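Local coordinates for protein condensin complex subunit 3 (Schizosaccharomyces pombe, PDB 5OQR) that serves as a regulatory HEAT-repeat subunit of condensin, the complex that converts interphase chromatin into condensed, mitotic-like chromosomes, at residues 175-180 / 201-206. Numbering follows the deposited sequence.
Sequences VRRSVL and DAANRK
N204 OD1 lies at the edge of the R177 guanidinium, in its plane, while the guanidinium and amide planes stand 85° apart. R177 NH1, tilted from the amide carbonyl plane, donates to N204 OD1 over 3.2 Å, but the bond is bent, with an N-H...O angle of 137°. A203 CB and D201 OD1 approach the same guanidinium obliquely, the carboxylate oxygen 4.1 Å from R177 NH1, beyond salt-bridge distance. With CG beside its backbone N, N204 sends its amide between the helices, where ND2 comes within 3.7 Å of R176 CB and also donates to S173 O. An alanine here would probably cost both R177 and S173 O this partner and open a gap beside R176 CB. R176 turns its own guanidinium to D199, in a salt bridge, and to D170 O. D201 N-caps helix 202-212, its OD1 accepting from N204 N at 3.0 Å through the anti lone pair. L180 CD2 packs 3.6 Å from N204 O, and L180 also touches V208 and V212. Near-parallel axes, 9° apart, join helix 173-182 of HEAT 4 to helix 202-212, consistent with the side-by-side helix stacking of a HEAT-repeat solenoid.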
loop_
_atom_site.group_PDB
_atom_site.type_symbol
_atom_site.label_atom_id
_atom_site.label_comp_id
_atom_site.label_asym_id
_atom_site.label_seq_id
_atom_site.Cartn_x
_atom_site.Cartn_y
_atom_site.Cartn_z
ATOM N N VAL A 175 18.791 6.067 -9.718
ATOM C CA VAL A 175 18.957 5.508 -11.054
ATOM C C VAL A 175 17.596 5.259 -11.688
ATOM O O VAL A 175 17.323 5.710 -12.806
ATOM C CB VAL A 175 19.799 4.220 -11.003
ATOM C CG1 VAL A 175 20.072 3.708 -12.412
ATOM C CG2 VAL A 175 21.109 4.463 -10.269
ATOM N N ARG A 176 16.719 4.544 -10.980
ATOM C CA ARG A 176 15.374 4.298 -11.487
ATOM C C ARG A 176 14.704 5.597 -11.916
ATOM O O ARG A 176 14.092 5.671 -12.987
ATOM C CB ARG A 176 14.534 3.591 -10.423
ATOM C CG ARG A 176 14.964 2.165 -10.141
ATOM C CD ARG A 176 13.894 1.400 -9.378
ATOM N NE ARG A 176 13.594 1.998 -8.080
ATOM C CZ ARG A 176 14.363 1.877 -7.002
ATOM N NH1 ARG A 176 14.007 2.452 -5.863
ATOM N NH2 ARG A 176 15.496 1.194 -7.065
ATOM N N ARG A 177 14.814 6.639 -11.090
ATOM C CA ARG A 177 14.182 7.911 -11.424
ATOM C C ARG A 177 14.744 8.483 -12.718
ATOM O O ARG A 177 13.998 9.028 -13.540
ATOM C CB ARG A 177 14.358 8.906 -10.277
ATOM C CG ARG A 177 13.790 10.280 -10.589
ATOM C CD ARG A 177 13.449 11.072 -9.338
ATOM N NE ARG A 177 14.628 11.645 -8.691
ATOM C CZ ARG A 177 15.208 11.179 -7.590
ATOM N NH1 ARG A 177 14.733 10.108 -6.966
ATOM N NH2 ARG A 177 16.276 11.794 -7.097
ATOM N N SER A 178 16.058 8.374 -12.917
ATOM C CA SER A 178 16.655 8.865 -14.153
ATOM C C SER A 178 16.103 8.116 -15.357
ATOM O O SER A 178 15.779 8.726 -16.383
ATOM C CB SER A 178 18.175 8.735 -14.089
ATOM O OG SER A 178 18.784 9.340 -15.214
ATOM N N VAL A 179 15.990 6.790 -15.253
ATOM C CA VAL A 179 15.373 6.013 -16.324
ATOM C C VAL A 179 13.913 6.412 -16.472
ATOM O O VAL A 179 13.388 6.531 -17.586
ATOM C CB VAL A 179 15.511 4.503 -16.048
ATOM C CG1 VAL A 179 15.104 3.711 -17.272
ATOM C CG2 VAL A 179 16.933 4.137 -15.637
ATOM N N LEU A 180 13.236 6.627 -15.344
ATOM C CA LEU A 180 11.824 6.982 -15.363
ATOM C C LEU A 180 11.588 8.323 -16.043
ATOM O O LEU A 180 10.506 8.557 -16.592
ATOM C CB LEU A 180 11.296 7.005 -13.928
ATOM C CG LEU A 180 9.841 7.397 -13.673
ATOM C CD1 LEU A 180 8.887 6.638 -14.580
ATOM C CD2 LEU A 180 9.513 7.144 -12.210
ATOM N N ASP A 201 10.436 4.493 -3.112
ATOM C CA ASP A 201 10.860 5.865 -2.874
ATOM C C ASP A 201 9.736 6.822 -3.248
ATOM O O ASP A 201 9.172 6.733 -4.344
ATOM C CB ASP A 201 12.120 6.182 -3.678
ATOM C CG ASP A 201 12.592 7.606 -3.481
ATOM O OD1 ASP A 201 12.163 8.480 -4.259
ATOM O OD2 ASP A 201 13.387 7.854 -2.550
ATOM N N ALA A 202 9.414 7.736 -2.331
ATOM C CA ALA A 202 8.316 8.667 -2.567
ATOM C C ALA A 202 8.586 9.549 -3.779
ATOM O O ALA A 202 7.678 9.815 -4.574
ATOM C CB ALA A 202 8.085 9.526 -1.324
ATOM N N ALA A 203 9.826 10.016 -3.937
ATOM C CA ALA A 203 10.139 10.901 -5.054
ATOM C C ALA A 203 9.889 10.210 -6.387
ATOM O O ALA A 203 9.407 10.836 -7.338
ATOM C CB ALA A 203 11.586 11.384 -4.960
ATOM N N ASN A 204 10.207 8.918 -6.479
ATOM C CA ASN A 204 9.947 8.187 -7.714
ATOM C C ASN A 204 8.453 8.081 -7.983
ATOM O O ASN A 204 8.007 8.259 -9.123
ATOM C CB ASN A 204 10.577 6.797 -7.648
ATOM C CG ASN A 204 12.079 6.849 -7.479
ATOM O OD1 ASN A 204 12.604 7.685 -6.744
ATOM N ND2 ASN A 204 12.783 5.962 -8.170
ATOM N N ARG A 205 7.664 7.788 -6.949
ATOM C CA ARG A 205 6.214 7.768 -7.102
ATOM C C ARG A 205 5.703 9.121 -7.577
ATOM O O ARG A 205 4.939 9.207 -8.544
ATOM C CB ARG A 205 5.554 7.384 -5.780
ATOM C CG ARG A 205 5.622 5.907 -5.458
ATOM C CD ARG A 205 4.874 5.583 -4.179
ATOM N NE ARG A 205 5.789 5.341 -3.062
ATOM C CZ ARG A 205 5.757 5.960 -1.885
ATOM N NH1 ARG A 205 6.646 5.641 -0.954
ATOM N NH2 ARG A 205 4.841 6.879 -1.616
ATOM N N LYS A 206 6.123 10.191 -6.906
ATOM C CA LYS A 206 5.678 11.526 -7.278
ATOM C C LYS A 206 6.063 11.873 -8.710
ATOM O O LYS A 206 5.332 12.602 -9.389
ATOM C CB LYS A 206 6.265 12.548 -6.309
ATOM C CG LYS A 206 6.048 13.981 -6.714
ATOM C CD LYS A 206 6.373 14.901 -5.570
ATOM C CE LYS A 206 6.833 16.248 -6.061
ATOM N NZ LYS A 206 5.803 16.961 -6.860
#